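Local atomic coordinates of carbohydrate oxidase (PDB entry 3RJA), a protein that oxidises the C1 hydroxyl of mono-, oligo- and polysaccharides to lactones with FAD as cofactor, reducing molecular oxygen to hydrogen peroxide. Residues Leu218-Lys223 with Lys228-Val233; Glu234-Trp239 with Gln275-Thr280; Gly261-Tyr264 with Gln269-Ala272. One frame throughout, in Å; residues are numbered along the deposited sequence.

Interaction 1 of 3, residues Leu218-Lys223 with Lys228-Val233; sequences LNWKNK and KGIEAV. With ZN (zinc ion), chain F; NAG (2-acetamido-2-deoxy-beta-D-glucopyranose), chain C.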
loop_
_atom_site.group_PDB
_atom_site.type_symbol
_atom_site.label_atom_id
_atom_site.label_comp_id
_atom_site.label_asym_id
_atom_site.label_seq_id
_atom_site.Cartn_x
_atom_site.Cartn_y
_atom_site.Cartn_z
ATOM N N LEU A 218 6.465 -15.186 20.062
ATOM C CA LEU A 218 7.909 -15.100 20.220
ATOM C C LEU A 218 8.347 -15.151 21.672
ATOM O O LEU A 218 9.412 -15.679 21.974
ATOM C CB LEU A 218 8.478 -13.848 19.539
ATOM C CG LEU A 218 8.334 -13.903 18.013
ATOM C CD1 LEU A 218 8.501 -12.512 17.385
ATOM C CD2 LEU A 218 9.353 -14.919 17.451
ATOM N N ASN A 219 7.509 -14.600 22.547
ATOM C CA ASN A 219 7.834 -14.371 23.953
ATOM C C ASN A 219 9.158 -13.645 24.241
ATOM O O ASN A 219 9.919 -14.086 25.093
ATOM C CB ASN A 219 7.708 -15.669 24.757
ATOM C CG ASN A 219 6.302 -16.209 24.735
ATOM O OD1 ASN A 219 5.355 -15.485 25.028
ATOM N ND2 ASN A 219 6.145 -17.464 24.358
ATOM N N TRP A 220 9.414 -12.535 23.531
ATOM C CA TRP A 220 10.552 -11.666 23.837
ATOM C C TRP A 220 10.172 -10.742 25.011
ATOM O O TRP A 220 9.486 -9.728 24.817
ATOM C CB TRP A 220 10.976 -10.845 22.602
ATOM C CG TRP A 220 11.369 -11.664 21.405
ATOM C CD1 TRP A 220 11.752 -12.975 21.397
ATOM C CD2 TRP A 220 11.400 -11.231 20.040
ATOM N NE1 TRP A 220 12.031 -13.390 20.118
ATOM C CE2 TRP A 220 11.836 -12.334 19.261
ATOM C CE3 TRP A 220 11.128 -10.009 19.397
ATOM C CZ2 TRP A 220 11.998 -12.254 17.868
ATOM C CZ3 TRP A 220 11.288 -9.930 18.023
ATOM C CH2 TRP A 220 11.711 -11.053 17.266
ATOM N N LYS A 221 10.593 -11.115 26.218
ATOM C CA LYS A 221 10.209 -10.409 27.444
ATOM C C LYS A 221 11.160 -9.283 27.789
ATOM O O LYS A 221 10.873 -8.499 28.686
ATOM C CB LYS A 221 10.136 -11.380 28.643
ATOM C CG LYS A 221 9.206 -12.602 28.465
ATOM C CD LYS A 221 7.831 -12.173 27.963
ATOM C CE LYS A 221 6.820 -13.294 28.069
ATOM N NZ LYS A 221 5.622 -12.946 27.257
ATOM N N ASN A 222 12.294 -9.189 27.094
ATOM C CA ASN A 222 13.237 -8.107 27.367
ATOM C C ASN A 222 14.076 -7.707 26.164
ATOM O O ASN A 222 14.060 -8.385 25.131
ATOM C CB ASN A 222 14.138 -8.454 28.559
ATOM C CG ASN A 222 14.953 -9.725 28.336
ATOM O OD1 ASN A 222 15.524 -9.944 27.257
ATOM N ND2 ASN A 222 15.019 -10.568 29.369
ATOM N N LYS A 223 14.800 -6.604 26.313
ATOM C CA LYS A 223 15.622 -6.054 25.248
ATOM C C LYS A 223 16.544 -7.092 24.628
ATOM O O LYS A 223 16.640 -7.179 23.389
ATOM C CB LYS A 223 16.438 -4.849 25.749
ATOM C CG LYS A 223 15.609 -3.569 25.940
ATOM C CD LYS A 223 16.453 -2.547 26.691
ATOM C CE LYS A 223 15.676 -1.364 27.183
ATOM N NZ LYS A 223 16.545 -0.166 27.184
ATOM N N LYS A 228 18.343 -10.293 19.979
ATOM C CA LYS A 228 18.769 -11.568 19.399
ATOM C C LYS A 228 17.740 -12.137 18.420
ATOM O O LYS A 228 18.113 -12.792 17.462
ATOM C CB LYS A 228 19.041 -12.618 20.486
ATOM C CG LYS A 228 20.278 -12.388 21.361
ATOM C CD LYS A 228 20.474 -13.602 22.309
ATOM C CE LYS A 228 20.998 -13.237 23.722
ATOM N NZ LYS A 228 22.322 -12.526 23.736
ATOM N N GLY A 229 16.450 -11.918 18.681
ATOM C CA GLY A 229 15.408 -12.487 17.840
ATOM C C GLY A 229 15.327 -11.760 16.504
ATOM O O GLY A 229 15.285 -12.383 15.456
ATOM N N ILE A 230 15.329 -10.433 16.548
ATOM C CA ILE A 230 15.324 -9.648 15.332
ATOM C C ILE A 230 16.578 -9.910 14.489
ATOM O O ILE A 230 16.475 -9.972 13.265
ATOM C CB ILE A 230 15.148 -8.126 15.603
ATOM C CG1 ILE A 230 13.776 -7.866 16.235
ATOM C CG2 ILE A 230 15.352 -7.306 14.268
ATOM C CD1 ILE A 230 13.688 -6.551 17.012
ATOM N N GLU A 231 17.743 -10.090 15.129
ATOM C CA GLU A 231 18.978 -10.419 14.380
ATOM C C GLU A 231 18.754 -11.762 13.676
ATOM O O GLU A 231 19.052 -11.917 12.490
ATOM C CB GLU A 231 20.223 -10.492 15.318
ATOM C CG GLU A 231 21.396 -11.415 14.771
ATOM C CD GLU A 231 22.326 -10.635 13.818
ATOM O OE1 GLU A 231 22.273 -9.383 13.840
ATOM O OE2 GLU A 231 23.101 -11.249 13.051
ATOM N N ALA A 232 18.218 -12.735 14.407
ATOM C CA ALA A 232 18.032 -14.083 13.856
ATOM C C ALA A 232 17.053 -14.078 12.677
ATOM O O ALA A 232 17.235 -14.786 11.690
ATOM C CB ALA A 232 17.552 -15.067 14.969
ATOM N N VAL A 233 16.012 -13.261 12.772
ATOM C CA VAL A 233 15.025 -13.207 11.687
ATOM C C VAL A 233 15.663 -12.552 10.462
ATOM O O VAL A 233 15.440 -13.008 9.345
ATOM C CB VAL A 233 13.728 -12.497 12.111
ATOM C CG1 VAL A 233 12.734 -12.392 10.911
ATOM C CG2 VAL A 233 13.076 -13.231 13.323
HETATM ZN ZN ZN F . 23.278 -13.164 12.766
HETATM C C1 NAG C . 15.780 -11.787 29.316
HETATM C C2 NAG C . 16.661 -11.820 30.556
HETATM C C3 NAG C . 17.658 -12.945 30.393
HETATM C C4 NAG C . 16.900 -14.242 30.169
HETATM C C5 NAG C . 15.778 -14.116 29.128
HETATM C C6 NAG C . 14.839 -15.300 29.264
HETATM C C7 NAG C . 18.585 -10.323 30.397
HETATM C C8 NAG C . 19.157 -8.975 30.733
HETATM N N2 NAG C . 17.339 -10.558 30.801
HETATM O O3 NAG C . 18.471 -13.067 31.541
HETATM O O4 NAG C . 17.857 -15.194 29.762
HETATM O O5 NAG C . 14.995 -12.951 29.308
HETATM O O6 NAG C . 15.175 -15.964 30.458
HETATM O O7 NAG C . 19.253 -11.147 29.778
#

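Interaction 2 of 3, residues Glu234-Trp239 with Gln275-Thr280; sequences EDYARW and QPLLDT. With ZN (zinc ion), chain F.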
loop_
_atom_site.group_PDB
_atom_site.type_symbol
_atom_site.label_atom_id
_atom_site.label_comp_id
_atom_site.label_asym_id
_atom_site.label_seq_id
_atom_site.Cartn_x
_atom_site.Cartn_y
_atom_site.Cartn_z
ATOM N N GLU A 234 16.509 -11.534 10.658
ATOM C CA GLU A 234 17.118 -10.901 9.491
ATOM C C GLU A 234 18.026 -11.880 8.761
ATOM O O GLU A 234 18.039 -11.897 7.506
ATOM C CB GLU A 234 17.864 -9.603 9.798
ATOM C CG GLU A 234 18.540 -9.061 8.509
ATOM C CD GLU A 234 19.058 -7.636 8.621
ATOM O OE1 GLU A 234 18.373 -6.806 9.292
ATOM O OE2 GLU A 234 20.146 -7.329 8.024
ATOM N N ASP A 235 18.751 -12.707 9.530
ATOM C CA ASP A 235 19.650 -13.713 8.946
ATOM C C ASP A 235 18.876 -14.673 8.060
ATOM O O ASP A 235 19.272 -14.958 6.916
ATOM C CB ASP A 235 20.379 -14.550 10.036
ATOM C CG ASP A 235 21.411 -13.748 10.813
ATOM O OD1 ASP A 235 21.893 -12.719 10.303
ATOM O OD2 ASP A 235 21.757 -14.163 11.944
ATOM N N TYR A 236 17.802 -15.215 8.629
ATOM C CA TYR A 236 16.976 -16.186 7.933
ATOM C C TYR A 236 16.385 -15.517 6.681
ATOM O O TYR A 236 16.395 -16.091 5.582
ATOM C CB TYR A 236 15.883 -16.707 8.879
ATOM C CG TYR A 236 14.915 -17.668 8.225
ATOM C CD1 TYR A 236 15.260 -19.020 8.006
ATOM C CD2 TYR A 236 13.635 -17.247 7.858
ATOM C CE1 TYR A 236 14.346 -19.914 7.409
ATOM C CE2 TYR A 236 12.714 -18.132 7.291
ATOM C CZ TYR A 236 13.070 -19.459 7.064
ATOM O OH TYR A 236 12.158 -20.305 6.460
ATOM N N ALA A 237 15.906 -14.286 6.841
ATOM C CA ALA A 237 15.334 -13.542 5.714
ATOM C C ALA A 237 16.392 -13.361 4.609
ATOM O O ALA A 237 16.150 -13.679 3.431
ATOM C CB ALA A 237 14.795 -12.180 6.190
ATOM N N ARG A 238 17.577 -12.886 4.989
ATOM C CA ARG A 238 18.549 -12.495 3.978
ATOM C C ARG A 238 19.073 -13.702 3.211
ATOM O O ARG A 238 19.130 -13.682 1.985
ATOM C CB ARG A 238 19.702 -11.704 4.597
ATOM C CG ARG A 238 20.717 -11.217 3.579
ATOM C CD ARG A 238 21.771 -10.344 4.233
ATOM N NE ARG A 238 21.238 -9.212 5.000
ATOM C CZ ARG A 238 20.684 -8.119 4.452
ATOM N NH1 ARG A 238 20.545 -8.014 3.138
ATOM N NH2 ARG A 238 20.264 -7.125 5.218
ATOM N N TRP A 239 19.378 -14.773 3.930
ATOM C CA TRP A 239 20.145 -15.872 3.347
ATOM C C TRP A 239 19.479 -17.227 3.148
ATOM O O TRP A 239 20.021 -18.048 2.415
ATOM C CB TRP A 239 21.411 -16.069 4.180
ATOM C CG TRP A 239 22.397 -14.923 4.058
ATOM C CD1 TRP A 239 23.016 -14.476 2.909
ATOM C CD2 TRP A 239 22.903 -14.116 5.132
ATOM N NE1 TRP A 239 23.887 -13.431 3.215
ATOM C CE2 TRP A 239 23.833 -13.198 4.571
ATOM C CE3 TRP A 239 22.667 -14.085 6.523
ATOM C CZ2 TRP A 239 24.515 -12.243 5.355
ATOM C CZ3 TRP A 239 23.355 -13.141 7.306
ATOM C CH2 TRP A 239 24.270 -12.231 6.712
ATOM N N GLN A 275 12.296 -24.346 10.103
ATOM C CA GLN A 275 13.108 -24.897 11.215
ATOM C C GLN A 275 14.452 -24.184 11.469
ATOM O O GLN A 275 14.812 -23.995 12.638
ATOM C CB GLN A 275 13.326 -26.423 11.059
ATOM C CG GLN A 275 13.737 -27.146 12.386
ATOM C CD GLN A 275 12.693 -26.988 13.495
ATOM O OE1 GLN A 275 11.511 -27.227 13.276
ATOM N NE2 GLN A 275 13.128 -26.588 14.679
ATOM N N PRO A 276 15.185 -23.795 10.392
ATOM C CA PRO A 276 16.433 -23.069 10.579
ATOM C C PRO A 276 16.256 -21.813 11.400
ATOM O O PRO A 276 17.163 -21.462 12.138
ATOM C CB PRO A 276 16.879 -22.738 9.135
ATOM C CG PRO A 276 16.349 -23.896 8.332
ATOM C CD PRO A 276 14.979 -24.140 8.961
ATOM N N LEU A 277 15.090 -21.163 11.296
ATOM C CA LEU A 277 14.794 -19.959 12.069
ATOM C C LEU A 277 14.403 -20.319 13.503
ATOM O O LEU A 277 14.916 -19.712 14.466
ATOM C CB LEU A 277 13.675 -19.126 11.421
ATOM C CG LEU A 277 13.284 -17.814 12.173
ATOM C CD1 LEU A 277 14.516 -17.042 12.667
ATOM C CD2 LEU A 277 12.402 -16.877 11.281
ATOM N N LEU A 278 13.476 -21.272 13.641
ATOM C CA LEU A 278 13.079 -21.782 14.968
ATOM C C LEU A 278 14.308 -22.201 15.789
ATOM O O LEU A 278 14.372 -21.903 16.980
ATOM C CB LEU A 278 12.061 -22.935 14.848
ATOM C CG LEU A 278 10.784 -22.654 14.043
ATOM C CD1 LEU A 278 9.909 -23.920 13.945
ATOM C CD2 LEU A 278 9.979 -21.510 14.666
ATOM N N ASP A 279 15.292 -22.833 15.134
ATOM C CA ASP A 279 16.577 -23.194 15.792
ATOM C C ASP A 279 17.404 -22.021 16.284
ATOM O O ASP A 279 18.228 -22.190 17.181
ATOM C CB ASP A 279 17.476 -24.052 14.885
ATOM C CG ASP A 279 16.857 -25.386 14.549
ATOM O OD1 ASP A 279 16.025 -25.867 15.348
ATOM O OD2 ASP A 279 17.166 -25.931 13.466
ATOM N N THR A 280 17.209 -20.843 15.713
ATOM C CA THR A 280 18.046 -19.690 16.130
ATOM C C THR A 280 17.290 -18.648 16.950
ATOM O O THR A 280 17.869 -17.701 17.457
ATOM C CB THR A 280 18.716 -19.030 14.924
ATOM O OG1 THR A 280 17.730 -18.805 13.901
ATOM C CG2 THR A 280 19.779 -19.952 14.377
HETATM ZN ZN ZN F . 23.278 -13.164 12.766
#

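Interaction 3 of 3, residues Gly261-Tyr264 with Gln269-Ala272; sequences GLYY and QWRA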
loop_
_atom_site.group_PDB
_atom_site.type_symbol
_atom_site.label_atom_id
_atom_site.label_comp_id
_atom_site.label_asym_id
_atom_site.label_seq_id
_atom_site.Cartn_x
_atom_site.Cartn_y
_atom_site.Cartn_z
ATOM N N GLY A 261 2.592 -15.563 9.177
ATOM C CA GLY A 261 3.009 -15.888 7.840
ATOM C C GLY A 261 2.061 -16.756 7.077
ATOM O O GLY A 261 1.047 -17.269 7.619
ATOM N N LEU A 262 2.411 -16.892 5.803
ATOM C CA LEU A 262 1.726 -17.712 4.830
ATOM C C LEU A 262 2.769 -18.507 4.037
ATOM O O LEU A 262 3.723 -17.936 3.492
ATOM C CB LEU A 262 0.891 -16.846 3.872
ATOM C CG LEU A 262 -0.073 -17.660 2.987
ATOM C CD1 LEU A 262 -1.098 -18.417 3.844
ATOM C CD2 LEU A 262 -0.799 -16.828 1.858
ATOM N N TYR A 263 2.585 -19.820 3.994
ATOM C CA TYR A 263 3.511 -20.720 3.298
ATOM C C TYR A 263 2.834 -21.382 2.105
ATOM O O TYR A 263 1.721 -21.956 2.238
ATOM C CB TYR A 263 4.064 -21.789 4.252
ATOM C CG TYR A 263 5.056 -22.726 3.565
ATOM C CD1 TYR A 263 6.372 -22.323 3.345
ATOM C CD2 TYR A 263 4.670 -24.004 3.136
ATOM C CE1 TYR A 263 7.287 -23.142 2.710
ATOM C CE2 TYR A 263 5.588 -24.855 2.491
ATOM C CZ TYR A 263 6.896 -24.405 2.275
ATOM O OH TYR A 263 7.820 -25.202 1.642
ATOM N N TYR A 264 3.481 -21.293 0.941
ATOM C CA TYR A 264 3.000 -21.986 -0.259
ATOM C C TYR A 264 3.391 -23.459 -0.208
ATOM O O TYR A 264 4.498 -23.840 -0.638
ATOM C CB TYR A 264 3.528 -21.323 -1.535
ATOM C CG TYR A 264 2.663 -20.179 -1.994
ATOM C CD1 TYR A 264 2.583 -18.988 -1.244
ATOM C CD2 TYR A 264 1.897 -20.286 -3.158
ATOM C CE1 TYR A 264 1.750 -17.913 -1.646
ATOM C CE2 TYR A 264 1.080 -19.231 -3.587
ATOM C CZ TYR A 264 1.007 -18.044 -2.820
ATOM O OH TYR A 264 0.214 -17.026 -3.243
ATOM N N GLN A 269 5.847 -29.247 5.113
ATOM C CA GLN A 269 6.842 -28.525 4.319
ATOM C C GLN A 269 7.153 -27.176 4.967
ATOM O O GLN A 269 8.309 -26.745 4.982
ATOM C CB GLN A 269 6.370 -28.316 2.890
ATOM C CG GLN A 269 6.363 -29.577 2.057
ATOM C CD GLN A 269 5.533 -29.455 0.807
ATOM O OE1 GLN A 269 4.495 -28.793 0.783
ATOM N NE2 GLN A 269 5.976 -30.123 -0.245
ATOM N N TRP A 270 6.134 -26.521 5.522
ATOM C CA TRP A 270 6.379 -25.254 6.216
ATOM C C TRP A 270 7.390 -25.467 7.350
ATOM O O TRP A 270 8.428 -24.778 7.420
ATOM C CB TRP A 270 5.090 -24.567 6.751
ATOM C CG TRP A 270 5.504 -23.472 7.708
ATOM C CD1 TRP A 270 6.100 -22.281 7.383
ATOM C CD2 TRP A 270 5.488 -23.534 9.133
ATOM N NE1 TRP A 270 6.420 -21.573 8.521
ATOM C CE2 TRP A 270 6.055 -22.319 9.612
ATOM C CE3 TRP A 270 5.021 -24.482 10.060
ATOM C CZ2 TRP A 270 6.167 -22.032 10.966
ATOM C CZ3 TRP A 270 5.121 -24.201 11.408
ATOM C CH2 TRP A 270 5.690 -22.979 11.861
ATOM N N ARG A 271 7.078 -26.413 8.239
ATOM C CA ARG A 271 7.908 -26.651 9.416
ATOM C C ARG A 271 9.366 -26.930 9.040
ATOM O O ARG A 271 10.283 -26.326 9.602
ATOM C CB ARG A 271 7.329 -27.762 10.308
ATOM C CG ARG A 271 8.108 -27.998 11.593
ATOM C CD ARG A 271 8.079 -26.737 12.453
ATOM N NE ARG A 271 8.710 -26.866 13.767
ATOM C CZ ARG A 271 8.042 -27.001 14.911
ATOM N NH1 ARG A 271 6.712 -27.074 14.914
ATOM N NH2 ARG A 271 8.703 -27.078 16.063
ATOM N N ALA A 272 9.575 -27.810 8.066
ATOM C CA ALA A 272 10.916 -28.120 7.600
ATOM C C ALA A 272 11.591 -26.841 7.089
ATOM O O ALA A 272 12.737 -26.581 7.404
ATOM C CB ALA A 272 10.876 -29.181 6.499
#

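Interaction 1 of 3, residues Leu218-Lys223 with Lys228-Val233
A buried apolar contact, in which the indole of Trp220 lies against the backbone of Gly229 and the side chain of Ile230, folds the connection between strand 211-217 and helix 223-239 back onto that helix. The ring reaches the helix with its six-membered part, lying obliquely on the bare CA of the glycine: Trp220 CZ2 stands 3.4 Å from Gly229 CA and 3.6 Å from Gly229 C. Two atoms further round the ring, Trp220 CZ3 packs at 3.7 Å against Ile230 CG1, the two side chains crossing at about a right angle. CG1, set anti to the carbonyl carbon of Ile230 (chi1 -64°), is the branch that meets the indole, and the same side chain also touches Val334 and Val338 of helix 332-345. Leu218 CD1 rests over one face of the indole, 3.5 Å above its plane, so the loop contributes its own cover to the ring.

Polar chemistry is kept to the margins. Asn222 is the N-cap residue, its OD1 accepting a hydrogen bond from Ser225 N, while its ND2 carries the N-linked sugar, bonded to NAG C1 at 1.4 Å. Glu231 OE2 binds a zinc ion at 1.9 Å, together with Asp235. With no hydrogen bond between the two segments, the contact rests on van der Waals packing of a buried indole against helix backbone and an isoleucine, and sugar and metal lie outside it.

Interaction 2 of 3, residues Glu234-Trp239 with Gln275-Thr280
Helix-helix packing over the eight-stranded antiparallel sheet brings helices 223-239 and 267-278 together here, and at its centre is a CH-pi contact of Leu277 with the ring of Tyr236. The segments come closest at these same residues, whose CA atoms are 6.0 Å apart. Leu277 CB lies over one face of the phenol ring, 3.8 Å from its centroid and 16° off the ring normal. The branches of the leucine spread across the ring and its root: Leu277 CD2 touches Tyr236 CD2 at 3.7 Å, and Leu277 CD1 faces Tyr236 CB. Because Tyr236 carries CG anti to its own N (chi1 177°), the ring extends from its helix towards the other and presents a face to the leucine, the two side chains crossing at about a right angle. Pro276 adds a looser contact at the ring edge, near the ring plane.

The phenol is fixed at its far end as well, where Tyr236 OH hydrogen-bonds to Ala273 O, one turn back along the leucine's helix. Phe274 meets the ring edge-to-face, and Phe247 of strand 245-251 touches both Tyr236 and Leu277, placing the pair above the sheet.

Away from this apolar seam, helix 223-239 carries its charges. Asp235 OD2 binds the zinc ion at 2.0 Å, sharing it with Glu231, while Asp235 OD1 forms a salt bridge with Lys330. Glu234 and Arg238, a turn apart, are joined by a salt bridge whose hydrogen bond is nearly straight: Arg238 NH2 lies 2.8 Å from Glu234 OE2, with the carboxylate oxygen in the guanidinium plane but the donor 55° out of the carboxylate plane.

Interaction 3 of 3, residues Gly261-Tyr264 with Gln269-Ala272
Strand 258-264 and the early part of helix 267-278 draw together at Tyr263 and Trp270, whose CA atoms are 6.1 Å apart across a turn of only a few residues. The contact is built on the phenol ring of Tyr263, which lies flat against the helix backbone. Trp270 CA sits over the centre of the ring, 3.7 Å from its centroid and 10° off the normal, a CH-pi contact made by the main chain rather than by a side chain. Trp270 N is over the same face, 3.5 Å from Tyr263 CE2.

Trp270 CB follows, 3.7 Å from Tyr263 CG. From there the indole, its CG anti to the backbone N (chi1 167°), leads off past the root of the tyrosine, and Trp270 CD1 packs at 3.8 Å against Tyr263 CB. The two rings form an offset edge-to-face pair, the indole edge towards the phenol face, with planes at 66°. At the outer end of the phenol, Gln269 CB touches Tyr263 CE2 at 3.6 Å; the amide of this glutamine is turned instead to Thr266, whose backbone N bonds to its OE1.

Around the pair, Trp270 stacks on Phe214 of strand 211-217 and touches Val287 and Thr290 of strand 286-293, while Tyr263 reaches Phe214 and Ala273, so that helix 267-278 is seated across strands 286-293, 211-217 and 258-264 at one edge of the sheet.

From the N terminus, interaction 1 comes first and closes a short loop, joining the exit of strand 211-217 to the helix 223-239 that follows it. Interaction 2 opens on the last turns of that helix and spans a much longer loop, returning only at the end of helix 267-278. Interaction 3 falls within that span, as the tight strand-to-helix turn from 258-264 into 267-278. Interactions 1 and 2 share helix 223-239 and the zinc ion, and meet where Ala232 and Val233 touch segment 275-280. Interactions 2 and 3 share helix 267-278. Together they tie the exit loop of strand 211-217 to helix 223-239, that helix to 267-278, and 267-278 to strand 258-264.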